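Local coordinates for protein nucleocapsid (Crimean-congo hemorrhagic fever virus, PDB 4AKL) that probably binds single- and double-stranded RNA, including the panhandle formed by the genome ends, and takes part in packaging the viral genome, at residues 18-21 with 22-26; 197-200 with 201-204; 318-321 with 322-325; 418-421 with 422-425. All blocks are in the same frame, centred on the assembly; numbering follows the deposited sequence.

Overall arrangement
All four contacts are local, each joining residues a few positions apart in a mostly helical chain. Contact 2, wholly within helix 195-204, belongs to the arm; the other three lie in the globular head. Contacts 1 and 2 stand on opposite sides of the chain's centre, their centres about 61 Å apart. Contact 1 ends helix 10-24, whereas contacts 3 and 4 lead into helices 324-336 and 425-440. The first three are partly buried and combine apolar rings with polar groups; contact 4 is a surface loop of asparagines and threonines. Charge pairing marks contact 2, an asparagine over a ring contact 1, and reciprocal threonine bonds contact 3.

Contact 1: residues 18-21 with 22-26; sequences EEFK and KGNGL
Residues 18-24 form the end of helix 10-24, and Gly25 and Leu26 lead out of it; Lys22 N bonds to Glu18 O at 3.0 Å, Gly23 N to Glu19 O, and Asn24 N to Phe20 O at 2.8 Å. Beyond them Gly25 N and Leu26 N both turn back to Lys21 O, each by a weak bond, the second at 3.3 Å. Asn24 is the side chain that ties the turn together. Its ND2 adds a second bond to Phe20 O, at 3.3 Å, so that this carbonyl oxygen is gripped by the backbone and the side chain of one residue. The same nitrogen hangs over the middle of the Phe20 ring, 3.4 Å above its plane, with amide and ring planes inclined by 34° rather than stacked flat. Phe20 can offer that face because its CG stands anti to the backbone N (chi1 -168°), which swings the ring toward the helix end. Asn24 ND2 also bonds to Asp401 OD1, which links the helix end to a loop far along the sequence. Leu26 comes to the ring differently: its CD1 meets Phe20 CD1 at 4.0 Å, in the ring plane at the edge. Its CB also lies against Lys21 CG, while the extended Lys21 chain runs on to a weak bond with Tyr34 OH. Phe20 and Leu26 both rest on Ile77 of helix 77-83. Leu26 folds back against the last turn, an arrangement characteristic of a helix C-terminus ended by a positive-phi glycine, Gly25 (phi 64°), just after the last helical residue (the C' position).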
loop_
_atom_site.group_PDB
_atom_site.type_symbol
_atom_site.label_atom_id
_atom_site.label_comp_id
_atom_site.label_asym_id
_atom_site.label_seq_id
_atom_site.Cartn_x
_atom_site.Cartn_y
_atom_site.Cartn_z
ATOM N N GLU A 18 -26.631 11.697 -4.198
ATOM C CA GLU A 18 -28.034 11.222 -4.300
ATOM C C GLU A 18 -28.610 11.566 -5.660
ATOM O O GLU A 18 -29.217 10.702 -6.318
ATOM C CB GLU A 18 -28.921 11.768 -3.179
ATOM C CG GLU A 18 -28.762 11.049 -1.856
ATOM C CD GLU A 18 -29.149 9.561 -1.918
ATOM O OE1 GLU A 18 -30.310 9.228 -2.292
ATOM O OE2 GLU A 18 -28.293 8.723 -1.584
ATOM N N GLU A 19 -28.424 12.828 -6.053
ATOM C CA GLU A 19 -28.710 13.329 -7.402
ATOM C C GLU A 19 -28.176 12.364 -8.457
ATOM O O GLU A 19 -28.910 11.842 -9.296
ATOM C CB GLU A 19 -28.000 14.699 -7.599
ATOM C CG GLU A 19 -28.030 15.264 -9.042
ATOM C CD GLU A 19 -26.629 15.558 -9.670
ATOM O OE1 GLU A 19 -25.549 14.975 -9.234
ATOM O OE2 GLU A 19 -26.629 16.391 -10.636
ATOM N N PHE A 20 -26.876 12.136 -8.380
ATOM C CA PHE A 20 -26.160 11.363 -9.364
ATOM C C PHE A 20 -26.669 9.926 -9.440
ATOM O O PHE A 20 -26.820 9.393 -10.531
ATOM C CB PHE A 20 -24.658 11.370 -9.024
ATOM C CG PHE A 20 -23.800 10.840 -10.111
ATOM C CD1 PHE A 20 -23.615 9.487 -10.261
ATOM C CD2 PHE A 20 -23.187 11.692 -11.013
ATOM C CE1 PHE A 20 -22.810 8.984 -11.299
ATOM C CE2 PHE A 20 -22.372 11.177 -12.058
ATOM C CZ PHE A 20 -22.189 9.841 -12.189
ATOM N N LYS A 21 -26.908 9.313 -8.275
ATOM C CA LYS A 21 -27.390 7.931 -8.189
ATOM C C LYS A 21 -28.725 7.801 -8.881
ATOM O O LYS A 21 -28.942 6.867 -9.656
ATOM C CB LYS A 21 -27.563 7.483 -6.734
ATOM C CG LYS A 21 -28.217 6.087 -6.590
ATOM C CD LYS A 21 -28.565 5.764 -5.155
ATOM C CE LYS A 21 -29.609 4.627 -5.078
ATOM N NZ LYS A 21 -30.020 4.363 -3.671
ATOM N N LYS A 22 -29.611 8.744 -8.562
ATOM C CA LYS A 22 -30.928 8.801 -9.149
ATOM C C LYS A 22 -30.790 9.031 -10.647
ATOM O O LYS A 22 -31.417 8.344 -11.439
ATOM C CB LYS A 22 -31.801 9.916 -8.485
ATOM C CG LYS A 22 -32.007 11.226 -9.315
ATOM C CD LYS A 22 -32.839 12.264 -8.577
ATOM C CE LYS A 22 -33.810 12.893 -9.546
ATOM N NZ LYS A 22 -34.961 11.953 -9.802
ATOM N N GLY A 23 -29.947 10.003 -11.013
ATOM C CA GLY A 23 -29.788 10.410 -12.392
ATOM C C GLY A 23 -29.316 9.268 -13.265
ATOM O O GLY A 23 -29.862 9.069 -14.358
ATOM N N ASN A 24 -28.332 8.505 -12.767
ATOM C CA ASN A 24 -27.677 7.498 -13.572
ATOM C C ASN A 24 -28.094 6.030 -13.333
ATOM O O ASN A 24 -27.603 5.119 -14.020
ATOM C CB ASN A 24 -26.164 7.712 -13.452
ATOM C CG ASN A 24 -25.707 8.980 -14.191
ATOM O OD1 ASN A 24 -25.550 8.964 -15.410
ATOM N ND2 ASN A 24 -25.509 10.066 -13.459
ATOM N N GLY A 25 -29.003 5.802 -12.394
ATOM C CA GLY A 25 -29.529 4.450 -12.133
ATOM C C GLY A 25 -28.468 3.481 -11.621
ATOM O O GLY A 25 -28.377 2.352 -12.074
ATOM N N LEU A 26 -27.669 3.942 -10.674
ATOM C CA LEU A 26 -26.641 3.130 -10.076
ATOM C C LEU A 26 -27.265 2.008 -9.224
ATOM O O LEU A 26 -28.323 2.212 -8.551
ATOM C CB LEU A 26 -25.739 3.978 -9.203
ATOM C CG LEU A 26 -24.990 5.118 -9.873
ATOM C CD1 LEU A 26 -24.084 5.770 -8.867
ATOM C CD2 LEU A 26 -24.146 4.620 -11.078
#

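Contact 2: residues 197-200 with 201-204; sequences HVEW and CREF
Glu199 OE1 takes two hydrogen bonds from Arg202, from NH2 at 2.8 Å and from NE at 3.1 Å. Both donors come from the same face of the carboxylate, well above its plane, and the two flat groups are inclined by 31°. The bend of Arg202 at chi3 (12°) folds the guanidinium back to make this salt bridge. Glu199 OE2 lies alongside Glu203 OE2 at 4.1 Å, a pairing of like charges that Lys206 and Lys208, salt-bridged to Glu203, probably relieve. These i to i+3 and i to i+4 pairs are laid out on a regular alpha helix, 195-204, whose backbone bonds run from Cys201 N to His197 O through Phe204 N to Trp200 O. Away from the charges, Phe204 CB sits over one face of Trp200, 4.1 Å from the centroid of its six-membered ring. The Phe204 ring is nearly parallel to the indole but slid aside, with little overlap; Trp200 CH2 and Phe204 CD1 are 3.7 Å apart. Cys201 SG meets the same six-membered ring at its edge, a sulfur-aromatic contact. Trp217 meets Trp200 edge-to-face, while Val198 and Arg202 lean on Leu238 of helix 230-242.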
loop_
_atom_site.group_PDB
_atom_site.type_symbol
_atom_site.label_atom_id
_atom_site.label_comp_id
_atom_site.label_asym_id
_atom_site.label_seq_id
_atom_site.Cartn_x
_atom_site.Cartn_y
_atom_site.Cartn_z
ATOM N N HIS A 197 16.707 -14.312 29.047
ATOM C CA HIS A 197 17.282 -12.974 28.762
ATOM C C HIS A 197 16.180 -12.007 28.367
ATOM O O HIS A 197 16.166 -10.849 28.788
ATOM C CB HIS A 197 18.381 -13.044 27.691
ATOM C CG HIS A 197 19.548 -13.894 28.090
ATOM N ND1 HIS A 197 20.499 -14.328 27.190
ATOM C CD2 HIS A 197 19.905 -14.414 29.295
ATOM C CE1 HIS A 197 21.399 -15.062 27.828
ATOM N NE2 HIS A 197 21.060 -15.131 29.103
ATOM N N VAL A 198 15.256 -12.501 27.564
ATOM C CA VAL A 198 14.040 -11.773 27.231
ATOM C C VAL A 198 13.306 -11.364 28.532
ATOM O O VAL A 198 12.854 -10.238 28.676
ATOM C CB VAL A 198 13.109 -12.634 26.332
ATOM C CG1 VAL A 198 11.789 -11.929 26.068
ATOM C CG2 VAL A 198 13.805 -12.987 25.020
ATOM N N GLU A 199 13.213 -12.290 29.475
ATOM C CA GLU A 199 12.502 -12.046 30.729
ATOM C C GLU A 199 13.253 -11.016 31.621
ATOM O O GLU A 199 12.620 -10.270 32.381
ATOM C CB GLU A 199 12.228 -13.404 31.422
ATOM C CG GLU A 199 11.467 -13.383 32.749
ATOM C CD GLU A 199 10.118 -12.684 32.698
ATOM O OE1 GLU A 199 9.278 -13.009 31.811
ATOM O OE2 GLU A 199 9.892 -11.806 33.564
ATOM N N TRP A 200 14.585 -10.966 31.509
ATOM C CA TRP A 200 15.391 -9.954 32.208
ATOM C C TRP A 200 15.086 -8.571 31.664
ATOM O O TRP A 200 14.985 -7.599 32.431
ATOM C CB TRP A 200 16.895 -10.228 32.034
ATOM C CG TRP A 200 17.826 -9.265 32.762
ATOM C CD1 TRP A 200 18.404 -9.453 33.987
ATOM C CD2 TRP A 200 18.293 -7.974 32.298
ATOM N NE1 TRP A 200 19.183 -8.374 34.310
ATOM C CE2 TRP A 200 19.133 -7.452 33.300
ATOM C CE3 TRP A 200 18.074 -7.218 31.142
ATOM C CZ2 TRP A 200 19.766 -6.206 33.188
ATOM C CZ3 TRP A 200 18.709 -5.956 31.032
ATOM C CH2 TRP A 200 19.538 -5.475 32.062
ATOM N N CYS A 201 14.954 -8.488 30.333
ATOM C CA CYS A 201 14.628 -7.234 29.671
ATOM C C CYS A 201 13.253 -6.732 30.090
ATOM O O CYS A 201 13.093 -5.536 30.368
ATOM C CB CYS A 201 14.701 -7.380 28.138
ATOM S SG CYS A 201 16.378 -7.577 27.503
ATOM N N ARG A 202 12.273 -7.643 30.144
ATOM C CA ARG A 202 10.906 -7.291 30.543
ATOM C C ARG A 202 10.903 -6.657 31.935
ATOM O O ARG A 202 10.226 -5.680 32.162
ATOM C CB ARG A 202 9.962 -8.511 30.477
ATOM C CG ARG A 202 8.444 -8.188 30.754
ATOM C CD ARG A 202 7.462 -9.367 30.432
ATOM N NE ARG A 202 8.196 -10.621 30.209
ATOM C CZ ARG A 202 8.263 -11.318 29.065
ATOM N NH1 ARG A 202 7.592 -10.955 27.951
ATOM N NH2 ARG A 202 9.003 -12.434 29.045
ATOM N N GLU A 203 11.688 -7.208 32.852
ATOM C CA GLU A 203 11.803 -6.633 34.204
ATOM C C GLU A 203 12.579 -5.277 34.216
ATOM O O GLU A 203 12.145 -4.309 34.858
ATOM C CB GLU A 203 12.429 -7.639 35.153
ATOM C CG GLU A 203 11.475 -8.797 35.557
ATOM C CD GLU A 203 10.377 -8.365 36.541
ATOM O OE1 GLU A 203 10.631 -7.492 37.405
ATOM O OE2 GLU A 203 9.255 -8.897 36.445
ATOM N N PHE A 204 13.704 -5.229 33.502
ATOM C CA PHE A 204 14.531 -4.017 33.395
ATOM C C PHE A 204 13.697 -2.801 32.942
ATOM O O PHE A 204 13.738 -1.747 33.577
ATOM C CB PHE A 204 15.692 -4.258 32.420
ATOM C CG PHE A 204 16.514 -3.039 32.130
ATOM C CD1 PHE A 204 17.463 -2.588 33.055
ATOM C CD2 PHE A 204 16.346 -2.331 30.929
ATOM C CE1 PHE A 204 18.239 -1.455 32.793
ATOM C CE2 PHE A 204 17.125 -1.179 30.658
ATOM C CZ PHE A 204 18.077 -0.751 31.606
#

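Contact 3: residues 318-321 with 322-325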
loop_
_atom_site.group_PDB
_atom_site.type_symbol
_atom_site.label_atom_id
_atom_site.label_comp_id
_atom_site.label_asym_id
_atom_site.label_seq_id
_atom_site.Cartn_x
_atom_site.Cartn_y
_atom_site.Cartn_z
ATOM N N GLY A 318 3.323 18.713 -10.629
ATOM C CA GLY A 318 2.952 20.128 -10.663
ATOM C C GLY A 318 1.505 20.330 -11.020
ATOM O O GLY A 318 1.172 21.357 -11.587
ATOM N N VAL A 319 0.634 19.363 -10.685
ATOM C CA VAL A 319 -0.788 19.482 -10.978
ATOM C C VAL A 319 -1.466 20.452 -9.979
ATOM O O VAL A 319 -1.145 20.462 -8.818
ATOM C CB VAL A 319 -1.480 18.123 -10.971
ATOM C CG1 VAL A 319 -2.960 18.280 -11.175
ATOM C CG2 VAL A 319 -0.834 17.191 -12.051
ATOM N N THR A 320 -2.404 21.263 -10.453
ATOM C CA THR A 320 -3.078 22.228 -9.577
ATOM C C THR A 320 -4.545 21.875 -9.550
ATOM O O THR A 320 -5.008 21.066 -10.379
ATOM C CB THR A 320 -2.907 23.660 -10.071
ATOM O OG1 THR A 320 -3.758 23.884 -11.212
ATOM C CG2 THR A 320 -1.428 23.962 -10.419
ATOM N N PRO A 321 -5.298 22.455 -8.607
ATOM C CA PRO A 321 -6.737 22.260 -8.656
ATOM C C PRO A 321 -7.300 22.664 -10.017
ATOM O O PRO A 321 -8.249 22.035 -10.496
ATOM C CB PRO A 321 -7.239 23.172 -7.542
ATOM C CG PRO A 321 -6.109 23.120 -6.541
ATOM C CD PRO A 321 -4.874 23.111 -7.354
ATOM N N GLU A 322 -6.700 23.679 -10.653
ATOM C CA GLU A 322 -7.227 24.153 -11.936
ATOM C C GLU A 322 -6.878 23.246 -13.128
ATOM O O GLU A 322 -7.662 23.145 -14.030
ATOM C CB GLU A 322 -6.849 25.633 -12.189
ATOM C CG GLU A 322 -7.570 26.624 -11.228
ATOM C CD GLU A 322 -7.031 26.548 -9.781
ATOM O OE1 GLU A 322 -5.804 26.267 -9.582
ATOM O OE2 GLU A 322 -7.830 26.737 -8.834
ATOM N N THR A 323 -5.723 22.595 -13.133
ATOM C CA THR A 323 -5.385 21.664 -14.221
ATOM C C THR A 323 -5.799 20.228 -13.931
ATOM O O THR A 323 -5.744 19.374 -14.831
ATOM C CB THR A 323 -3.884 21.687 -14.521
ATOM O OG1 THR A 323 -3.159 21.403 -13.333
ATOM C CG2 THR A 323 -3.469 23.077 -15.031
ATOM N N PHE A 324 -6.230 19.947 -12.691
ATOM C CA PHE A 324 -6.613 18.556 -12.316
ATOM C C PHE A 324 -7.636 17.921 -13.233
ATOM O O PHE A 324 -7.492 16.760 -13.566
ATOM C CB PHE A 324 -7.121 18.488 -10.865
ATOM C CG PHE A 324 -7.711 17.170 -10.512
ATOM C CD1 PHE A 324 -6.898 16.105 -10.144
ATOM C CD2 PHE A 324 -9.072 16.966 -10.582
ATOM C CE1 PHE A 324 -7.454 14.867 -9.836
ATOM C CE2 PHE A 324 -9.619 15.729 -10.267
ATOM C CZ PHE A 324 -8.823 14.712 -9.899
ATOM N N PRO A 325 -8.672 18.683 -13.671
ATOM C CA PRO A 325 -9.674 18.039 -14.523
ATOM C C PRO A 325 -9.135 17.423 -15.844
ATOM O O PRO A 325 -9.724 16.458 -16.360
ATOM C CB PRO A 325 -10.653 19.178 -14.826
ATOM C CG PRO A 325 -10.440 20.150 -13.691
ATOM C CD PRO A 325 -8.984 20.106 -13.477
HETATM O O HOH W 1 -0.474 21.996 -13.872
#
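Thr320 and Thr323 exchange hydrogen bonds, each side chain serving the other's backbone. Thr320 N donates to Thr323 OG1 at 3.0 Å in a nearly straight line (172°), and Thr323 N donates to Thr320 OG1, also at 3.0 Å. This is the reciprocal pattern of a capping box, in which both hydroxyls are turned inward; the Thr323 OG1 lies between its own backbone N and carbonyl carbon (chi1 56°). Weaker bonds reinforce it: Glu322 N reaches Thr320 OG1, and Phe324 N reaches Thr320 O at 2.8 Å. A water adds a further link, donating to Gly318 O at 2.9 Å and hydrogen-bonded to Thr323 OG1 at 2.8 Å. The apolar contact is made by Val319 CG1, which packs against the start of the following turn, 3.8 Å from Phe324 CA and 4.2 Å from Phe324 CB. Gly318, with positive phi, ends helix 306-316 in a Schellman motif, and the capping box follows two residues on, ahead of helix 324-336. Val319 and Phe324 rest on Leu314 of the first of these helices. Phe324 also meets Phe392 edge-to-face and touches Val89 of helix 86-98, on which Pro321 packs as well.

Contact 4: residues 418-421 with 422-425; sequences TNTE and TNNP
Thr418 and Asn424 lie side by side and point the same way, the amide carbonyl of Asn424 set against the threonine: OD1 is 3.2 Å from Thr418 CA and 3.6 Å from Thr418 CB. A chi1 of -163° turns the Asn424 amide away from its own N and lays it along Thr418. The polar ends of Asn424 work outward from this pair. OD1 accepts from Ala427 N and ND2 donates to Lys157 O, which leaves the Thr418 contact to van der Waals touching. By accepting from Ala427 N, OD1 makes Asn424 the N-cap of helix 425-440. Asn424 N bonds back to Asn419 O at 2.9 Å, closing a compact turn over residues 419-424. Inside the turn Asn419 and Thr422 meet obliquely. Thr422 OG1 donates to Asn419 OD1 at 3.2 Å, but comes from above the carbonyl plane, 61° out of it, rather than along a lone pair. Asn423 crosses Thr420 in a different way. Its ND2 reaches Thr420 O at 2.8 Å, in the carbonyl plane and on a lone pair, while its backbone N adds a weak bond; Thr420 O is therefore held by the backbone and, more firmly, the side chain of Asn423. The Asn423 amide is also pressed close to the methyl of Thr420, ND2 lying 3.2 Å from Thr420 CG2. Asn423 and Asn424 both have left-handed backbone angles, which probably helps turn the chain into the helix. Arg428 NE, near the start of the helix, hydrogen-bonds to Asn423 O, and Tyr156 of strand 155-156 touches both Thr418 and Asn424.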
loop_
_atom_site.group_PDB
_atom_site.type_symbol
_atom_site.label_atom_id
_atom_site.label_comp_id
_atom_site.label_asym_id
_atom_site.label_seq_id
_atom_site.Cartn_x
_atom_site.Cartn_y
_atom_site.Cartn_z
ATOM N N THR A 418 -17.735 -9.861 -2.438
ATOM C CA THR A 418 -17.104 -11.116 -2.100
ATOM C C THR A 418 -18.068 -12.107 -1.435
ATOM O O THR A 418 -17.676 -13.226 -1.167
ATOM C CB THR A 418 -15.887 -10.901 -1.162
ATOM O OG1 THR A 418 -16.296 -10.209 0.023
ATOM C CG2 THR A 418 -14.752 -10.086 -1.901
ATOM N N ASN A 419 -19.318 -11.706 -1.185
ATOM C CA ASN A 419 -20.261 -12.565 -0.402
ATOM C C ASN A 419 -20.838 -13.743 -1.192
ATOM O O ASN A 419 -20.800 -13.765 -2.428
ATOM C CB ASN A 419 -21.353 -11.730 0.243
ATOM C CG ASN A 419 -22.005 -10.759 -0.714
ATOM O OD1 ASN A 419 -22.974 -11.091 -1.415
ATOM N ND2 ASN A 419 -21.477 -9.513 -0.735
ATOM N N THR A 420 -21.357 -14.739 -0.481
ATOM C CA THR A 420 -21.854 -15.960 -1.161
ATOM C C THR A 420 -23.229 -15.768 -1.798
ATOM O O THR A 420 -23.581 -16.541 -2.682
ATOM C CB THR A 420 -21.874 -17.179 -0.238
ATOM O OG1 THR A 420 -20.670 -17.214 0.523
ATOM C CG2 THR A 420 -21.994 -18.492 -1.051
ATOM N N GLU A 421 -23.997 -14.753 -1.375
ATOM C CA GLU A 421 -25.315 -14.451 -1.993
ATOM C C GLU A 421 -25.160 -14.139 -3.496
ATOM O O GLU A 421 -26.053 -14.447 -4.291
ATOM C CB GLU A 421 -26.019 -13.288 -1.306
ATOM C CG GLU A 421 -26.457 -13.562 0.156
ATOM C CD GLU A 421 -25.373 -13.263 1.204
ATOM O OE1 GLU A 421 -24.150 -13.189 0.870
ATOM O OE2 GLU A 421 -25.767 -13.105 2.377
ATOM N N THR A 422 -24.030 -13.521 -3.855
ATOM C CA THR A 422 -23.631 -13.301 -5.247
ATOM C C THR A 422 -22.471 -14.227 -5.674
ATOM O O THR A 422 -21.950 -14.079 -6.745
ATOM C CB THR A 422 -23.213 -11.822 -5.473
ATOM O OG1 THR A 422 -22.230 -11.462 -4.508
ATOM C CG2 THR A 422 -24.398 -10.896 -5.333
ATOM N N ASN A 423 -22.081 -15.185 -4.844
ATOM C CA ASN A 423 -20.952 -16.121 -5.148
ATOM C C ASN A 423 -19.589 -15.485 -5.494
ATOM O O ASN A 423 -18.854 -15.933 -6.397
ATOM C CB ASN A 423 -21.389 -17.195 -6.187
ATOM C CG ASN A 423 -21.779 -18.509 -5.538
ATOM O OD1 ASN A 423 -21.658 -19.556 -6.158
ATOM N ND2 ASN A 423 -22.243 -18.466 -4.283
ATOM N N ASN A 424 -19.262 -14.441 -4.747
ATOM C CA ASN A 424 -17.967 -13.801 -4.790
ATOM C C ASN A 424 -17.484 -13.420 -6.221
ATOM O O ASN A 424 -16.477 -13.926 -6.706
ATOM C CB ASN A 424 -16.952 -14.677 -4.023
ATOM C CG ASN A 424 -15.672 -13.914 -3.659
ATOM O OD1 ASN A 424 -15.445 -12.837 -4.174
ATOM N ND2 ASN A 424 -14.844 -14.481 -2.763
ATOM N N PRO A 425 -18.212 -12.508 -6.881
ATOM C CA PRO A 425 -17.801 -12.080 -8.185
ATOM C C PRO A 425 -16.449 -11.380 -8.170
ATOM O O PRO A 425 -15.845 -11.298 -9.202
ATOM C CB PRO A 425 -18.926 -11.099 -8.606
ATOM C CG PRO A 425 -19.451 -10.652 -7.401
ATOM C CD PRO A 425 -19.451 -11.828 -6.507
#